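Long-range contacts in DegT/DnrJ/EryC1/StrS aminotransferase (Brucella abortus 2308, PDB 4QGR), which probably transfers amino groups between substrates with pyridoxal 5'-phosphate as cofactor: residues Lys31-Gly36 with Asp246-Ala251; Arg37-Pro42 with Asn242-Thr247. All blocks are in the same frame, centred on the assembly; numbering follows the deposited sequence.

Overall arrangement
Contact 1 and contact 2 follow one another along the chain. Helix 22-35 ends in residues 31-36, the loop 37-42 leads into helix 42-55, and some 200 residues later, after most strands of the large mixed sheet, the chain returns through loop 242-247 into helix 247-278. Residues 31-36 meet the later segment 246-251 and residues 37-42 the earlier 242-247, so the loop closed by contact 2 nests inside that of contact 1. The two share Asp-246 and Thr-247, and Tyr-38 joins them by a probable hydrogen bond from its OH to Val-33 O. Both lie beside the second subunit, and contact 2 reaches that subunit's cofactor.

Contact 1. Residues Lys31-Gly36 with Asp246-Ala251; sequences KVVAEG and DTIQAA
Val-32 sets both of its methyl groups against the first turn of helix 247-278, CG1 over the backbone of Ile-248 and CG2 between Thr-247 and Ala-251. This is apolar packing of two nearly antiparallel helices in a fold type I aminotransferase of the DegT/DnrJ/EryC1/StrS family: the last turn of helix 22-35 lies against the start of helix 247-278. The axes of the short segments come within 9.7 Å at 152°, and the backbones are nearest at Val-32 and Ile-248. With CG1 anti to the backbone N (chi1 167°), that methyl stands 3.7 Å from Ile-248 N and also touches Ile-248 CB. CG2, the other branch, is 3.6 Å from Ala-251 CB and 3.8 Å from Thr-247 CG2, so one methyl bridges residues a full helical turn apart. The side chains of Val-32 and Thr-247 cross obliquely, methyl to methyl; the hydroxyl of Thr-247 is engaged elsewhere, with Arg-37 O and Gly-41 N of the following loop. A looser touch, Val-33 CG2 to Ile-248 CD1 at 4.3 Å, extends the apolar seam. No hydrogen bond links the two segments, and all five touching residues are buried. Glu-43 of helix 42-55 also packs on Val-32, Thr-247 and Ala-251, while Arg-18 of the second subunit lies on Val-33 and Gln-249 of that subunit on Ile-248. Just past the helix, Gly-36 leaves helical backbone angles with a positive phi of 80°, which favours glycine. On the exposed side of the same turn, Lys-31 forms a salt bridge with Glu-35 and another with Glu-43; its NZ lies 2.8 Å from Glu-35 OE1, above the carboxylate plane.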
loop_
_atom_site.group_PDB
_atom_site.type_symbol
_atom_site.label_atom_id
_atom_site.label_comp_id
_atom_site.label_asym_id
_atom_site.label_seq_id
_atom_site.Cartn_x
_atom_site.Cartn_y
_atom_site.Cartn_z
ATOM N N LYS A 31 -12.622 -15.036 13.215
ATOM C CA LYS A 31 -11.664 -15.038 14.325
ATOM C C LYS A 31 -10.913 -13.715 14.362
ATOM O O LYS A 31 -10.731 -13.126 15.427
ATOM C CB LYS A 31 -10.664 -16.192 14.190
ATOM C CG LYS A 31 -9.568 -16.236 15.252
ATOM C CD LYS A 31 -8.523 -17.333 14.961
ATOM C CE LYS A 31 -7.346 -17.309 15.957
ATOM N NZ LYS A 31 -6.382 -16.152 15.811
ATOM N N VAL A 32 -10.462 -13.239 13.194
ATOM C CA VAL A 32 -9.752 -11.970 13.133
ATOM C C VAL A 32 -10.668 -10.815 13.545
ATOM O O VAL A 32 -10.287 -9.922 14.336
ATOM C CB VAL A 32 -9.158 -11.725 11.729
ATOM C CG1 VAL A 32 -8.698 -10.296 11.557
ATOM C CG2 VAL A 32 -8.003 -12.698 11.464
ATOM N N VAL A 33 -11.858 -10.791 12.970
ATOM C CA VAL A 33 -12.836 -9.754 13.295
ATOM C C VAL A 33 -13.039 -9.651 14.829
ATOM O O VAL A 33 -12.971 -8.535 15.401
ATOM C CB VAL A 33 -14.164 -9.968 12.549
ATOM C CG1 VAL A 33 -15.263 -9.056 13.119
ATOM C CG2 VAL A 33 -13.964 -9.704 11.054
ATOM N N ALA A 34 -13.219 -10.796 15.482
ATOM C CA ALA A 34 -13.511 -10.861 16.915
ATOM C C ALA A 34 -12.323 -10.448 17.785
ATOM O O ALA A 34 -12.501 -9.792 18.816
ATOM C CB ALA A 34 -13.974 -12.262 17.298
ATOM N N GLU A 35 -11.118 -10.801 17.350
ATOM C CA GLU A 35 -9.930 -10.668 18.183
ATOM C C GLU A 35 -9.388 -9.247 18.240
ATOM O O GLU A 35 -8.750 -8.868 19.207
ATOM C CB GLU A 35 -8.859 -11.677 17.762
ATOM C CG GLU A 35 -9.194 -13.104 18.208
ATOM C CD GLU A 35 -8.069 -14.118 17.993
ATOM O OE1 GLU A 35 -7.088 -13.829 17.238
ATOM O OE2 GLU A 35 -8.195 -15.218 18.618
ATOM N N GLY A 36 -9.641 -8.444 17.218
ATOM C CA GLY A 36 -9.326 -7.008 17.303
ATOM C C GLY A 36 -7.873 -6.651 17.072
ATOM O O GLY A 36 -7.443 -5.565 17.433
ATOM N N ASP A 246 -2.615 -7.145 5.908
ATOM C CA ASP A 246 -3.630 -7.055 6.965
ATOM C C ASP A 246 -3.790 -8.445 7.622
ATOM O O ASP A 246 -3.733 -9.476 6.935
ATOM C CB ASP A 246 -5.011 -6.684 6.427
ATOM C CG ASP A 246 -5.114 -5.308 5.835
ATOM O OD1 ASP A 246 -4.294 -4.365 6.139
ATOM O OD2 ASP A 246 -6.104 -5.153 5.026
ATOM N N THR A 247 -4.034 -8.472 8.918
ATOM C CA THR A 247 -4.283 -9.719 9.640
ATOM C C THR A 247 -5.411 -10.498 8.976
ATOM O O THR A 247 -5.338 -11.705 8.787
ATOM C CB THR A 247 -4.689 -9.442 11.087
ATOM O OG1 THR A 247 -3.718 -8.582 11.701
ATOM C CG2 THR A 247 -4.749 -10.746 11.874
ATOM N N ILE A 248 -6.467 -9.776 8.604
ATOM C CA ILE A 248 -7.613 -10.436 7.974
ATOM C C ILE A 248 -7.219 -11.105 6.663
ATOM O O ILE A 248 -7.713 -12.200 6.352
ATOM C CB ILE A 248 -8.780 -9.433 7.832
ATOM C CG1 ILE A 248 -10.096 -10.161 7.661
ATOM C CG2 ILE A 248 -8.541 -8.415 6.724
ATOM C CD1 ILE A 248 -11.298 -9.263 7.724
ATOM N N GLN A 249 -6.301 -10.513 5.904
ATOM C CA GLN A 249 -5.865 -11.154 4.669
ATOM C C GLN A 249 -4.888 -12.295 4.932
ATOM O O GLN A 249 -4.903 -13.331 4.216
ATOM C CB GLN A 249 -5.239 -10.107 3.716
ATOM C CG GLN A 249 -6.200 -9.055 3.244
ATOM C CD GLN A 249 -7.459 -9.599 2.626
ATOM O OE1 GLN A 249 -7.467 -10.688 2.026
ATOM N NE2 GLN A 249 -8.522 -8.804 2.689
ATOM N N ALA A 250 -4.039 -12.170 5.942
ATOM C CA ALA A 250 -3.177 -13.325 6.332
ATOM C C ALA A 250 -4.022 -14.566 6.720
ATOM O O ALA A 250 -3.663 -15.711 6.402
ATOM C CB ALA A 250 -2.228 -12.957 7.435
ATOM N N ALA A 251 -5.166 -14.315 7.352
ATOM C CA ALA A 251 -6.053 -15.392 7.803
ATOM C C ALA A 251 -6.648 -16.103 6.591
ATOM O O ALA A 251 -6.687 -17.353 6.534
ATOM C CB ALA A 251 -7.123 -14.815 8.667
#

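Contact 2. Residues Arg37-Pro42 with Asn242-Thr247; sequences RYILGP and NSRLDT. With PLP (pyridoxal-5'-phosphate), chain G; ACT (acetate ion), chain D.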
loop_
_atom_site.group_PDB
_atom_site.type_symbol
_atom_site.label_atom_id
_atom_site.label_comp_id
_atom_site.label_asym_id
_atom_site.label_seq_id
_atom_site.Cartn_x
_atom_site.Cartn_y
_atom_site.Cartn_z
ATOM N N ARG A 37 -7.094 -7.574 16.511
ATOM C CA ARG A 37 -5.677 -7.357 16.260
ATOM C C ARG A 37 -5.496 -7.211 14.758
ATOM O O ARG A 37 -4.884 -8.025 14.079
ATOM C CB ARG A 37 -4.869 -8.509 16.795
ATOM C CG ARG A 37 -5.100 -8.676 18.282
ATOM C CD ARG A 37 -4.116 -9.632 18.883
ATOM N NE ARG A 37 -4.530 -9.942 20.242
ATOM C CZ ARG A 37 -3.720 -10.393 21.184
ATOM N NH1 ARG A 37 -2.418 -10.551 20.933
ATOM N NH2 ARG A 37 -4.206 -10.645 22.391
ATOM N N TYR A 38 -6.027 -6.119 14.264
ATOM C CA TYR A 38 -6.203 -5.924 12.829
ATOM C C TYR A 38 -4.908 -5.594 12.107
ATOM O O TYR A 38 -4.849 -5.686 10.868
ATOM C CB TYR A 38 -7.231 -4.807 12.606
ATOM C CG TYR A 38 -8.543 -5.121 13.256
ATOM C CD1 TYR A 38 -9.238 -6.293 12.942
ATOM C CD2 TYR A 38 -9.098 -4.263 14.189
ATOM C CE1 TYR A 38 -10.427 -6.631 13.589
ATOM C CE2 TYR A 38 -10.286 -4.575 14.832
ATOM C CZ TYR A 38 -10.974 -5.751 14.489
ATOM O OH TYR A 38 -12.168 -6.048 15.114
ATOM N N ILE A 39 -3.902 -5.147 12.848
ATOM C CA ILE A 39 -2.629 -4.811 12.263
ATOM C C ILE A 39 -1.549 -5.702 12.860
ATOM O O ILE A 39 -1.301 -5.660 14.068
ATOM C CB ILE A 39 -2.251 -3.335 12.550
ATOM C CG1 ILE A 39 -3.335 -2.375 12.046
ATOM C CG2 ILE A 39 -0.896 -3.014 12.008
ATOM C CD1 ILE A 39 -3.492 -2.286 10.531
ATOM N N LEU A 40 -0.875 -6.447 12.005
ATOM C CA LEU A 40 0.151 -7.406 12.438
ATOM C C LEU A 40 -0.298 -8.292 13.599
ATOM O O LEU A 40 0.439 -8.527 14.586
ATOM C CB LEU A 40 1.451 -6.680 12.760
ATOM C CG LEU A 40 2.035 -5.815 11.649
ATOM C CD1 LEU A 40 3.231 -5.024 12.145
ATOM C CD2 LEU A 40 2.385 -6.647 10.435
ATOM N N GLY A 41 -1.497 -8.844 13.460
ATOM C CA GLY A 41 -1.998 -9.822 14.422
ATOM C C GLY A 41 -1.340 -11.144 14.171
ATOM O O GLY A 41 -0.516 -11.271 13.263
ATOM N N PRO A 42 -1.699 -12.159 14.967
ATOM C CA PRO A 42 -0.932 -13.399 14.953
ATOM C C PRO A 42 -0.870 -14.113 13.634
ATOM O O PRO A 42 0.148 -14.707 13.326
ATOM C CB PRO A 42 -1.643 -14.278 15.986
ATOM C CG PRO A 42 -2.239 -13.281 16.913
ATOM C CD PRO A 42 -2.638 -12.099 16.098
ATOM N N ASN A 242 4.472 2.639 4.291
ATOM C CA ASN A 242 3.560 1.826 5.075
ATOM C C ASN A 242 3.143 0.668 4.207
ATOM O O ASN A 242 2.312 0.856 3.330
ATOM C CB ASN A 242 2.306 2.615 5.462
ATOM C CG ASN A 242 1.294 1.773 6.237
ATOM O OD1 ASN A 242 1.488 0.591 6.486
ATOM N ND2 ASN A 242 0.194 2.393 6.605
ATOM N N SER A 243 3.660 -0.526 4.480
ATOM C CA SER A 243 3.331 -1.672 3.624
ATOM C C SER A 243 3.193 -2.966 4.400
ATOM O O SER A 243 4.136 -3.750 4.484
ATOM C CB SER A 243 4.360 -1.823 2.518
ATOM O OG SER A 243 3.978 -2.814 1.607
ATOM N N ARG A 244 1.997 -3.181 4.954
ATOM C CA ARG A 244 1.687 -4.333 5.805
ATOM C C ARG A 244 0.626 -5.197 5.149
ATOM O O ARG A 244 -0.296 -4.700 4.485
ATOM C CB ARG A 244 1.206 -3.860 7.180
ATOM C CG ARG A 244 2.270 -3.098 7.959
ATOM C CD ARG A 244 1.766 -2.561 9.299
ATOM N NE ARG A 244 0.836 -1.456 9.136
ATOM C CZ ARG A 244 0.805 -0.358 9.885
ATOM N NH1 ARG A 244 1.674 -0.176 10.878
ATOM N NH2 ARG A 244 -0.133 0.529 9.673
ATOM N N LEU A 245 0.756 -6.511 5.346
ATOM C CA LEU A 245 -0.354 -7.437 5.054
ATOM C C LEU A 245 -1.343 -7.431 6.208
ATOM O O LEU A 245 -0.948 -7.695 7.372
ATOM C CB LEU A 245 0.184 -8.835 4.872
ATOM C CG LEU A 245 -0.793 -9.969 4.516
ATOM C CD1 LEU A 245 -1.292 -9.760 3.137
ATOM C CD2 LEU A 245 -0.104 -11.334 4.622
ATOM N N ASP A 246 -2.615 -7.145 5.908
ATOM C CA ASP A 246 -3.630 -7.055 6.965
ATOM C C ASP A 246 -3.790 -8.445 7.622
ATOM O O ASP A 246 -3.733 -9.476 6.935
ATOM C CB ASP A 246 -5.011 -6.684 6.427
ATOM C CG ASP A 246 -5.114 -5.308 5.835
ATOM O OD1 ASP A 246 -4.294 -4.365 6.139
ATOM O OD2 ASP A 246 -6.104 -5.153 5.026
ATOM N N THR A 247 -4.034 -8.472 8.918
ATOM C CA THR A 247 -4.283 -9.719 9.640
ATOM C C THR A 247 -5.411 -10.498 8.976
ATOM O O THR A 247 -5.338 -11.705 8.787
ATOM C CB THR A 247 -4.689 -9.442 11.087
ATOM O OG1 THR A 247 -3.718 -8.582 11.701
ATOM C CG2 THR A 247 -4.749 -10.746 11.874
HETATM N N1 PLP G . -0.437 11.514 9.251
HETATM C C2 PLP G . -0.694 11.461 10.581
HETATM C C2A PLP G . -0.853 12.738 11.377
HETATM C C3 PLP G . -0.875 10.150 11.249
HETATM O O3 PLP G . -1.170 10.065 12.560
HETATM C C4 PLP G . -0.693 8.917 10.448
HETATM C C4A PLP G . -0.892 7.567 10.986
HETATM O O4A PLP G . -1.454 7.440 12.038
HETATM C C5 PLP G . -0.419 9.089 9.021
HETATM C C6 PLP G . -0.285 10.395 8.506
HETATM C C5A PLP G . -0.214 7.835 8.171
HETATM O O4P PLP G . -1.434 7.096 8.045
HETATM P P PLP G . -1.372 5.513 7.859
HETATM O O1P PLP G . -2.766 5.162 7.371
HETATM O O2P PLP G . -0.242 5.122 6.905
HETATM O O3P PLP G . -1.099 5.020 9.292
HETATM C C ACT D . 0.543 3.374 11.715
HETATM O O ACT D . 1.345 2.507 12.165
HETATM O OXT ACT D . 0.228 3.423 10.519
HETATM C CH3 ACT D . -0.070 4.388 12.644
HETATM O O HOH W 1 -1.268 -6.044 9.347
#
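Thr-247 OG1 is gripped by two backbone groups of loop 37-42: it donates to Arg-37 O at 2.7 Å, in the carbonyl plane, and accepts from Gly-41 N at 2.8 Å. Its place beside the backbone N, anti to the carbonyl carbon (chi1 -53°), lets the hydroxyl reach Arg-37 O and Gly-41 N together. Thr-247 CG2 lies against Gly-41 CA. A weak bond runs from Thr-247 N to Tyr-38 O, and one water accepts from Leu-40 N and donates to Leu-245 O. Loop 242-247 then carries the contact into the shared active site of the aminotransferase dimer. Asn-242 ND2 donates at 2.8 Å to PLP O2P, while Lys-199, Ser-194 and Gln-173 of the second subunit also bind this cofactor. Ile-39 CG2 sits over one face of the Arg-244 guanidinium, 3.6 Å above its plane and offset toward the rim. The bend of the arginine at chi3 (-71°) places NE, which lies against Ile-39 CG2 at 3.7 Å, and Leu-40 crosses its chain at about a right angle, CG 4.0 Å from Arg-244 CD. Arg-244 forms a salt bridge through NH2 with Asp-206 of the second subunit; NH1 and NH2 also donate to O and OXT of an acetate, probably from the crystallisation liquor, each at 3.0 Å.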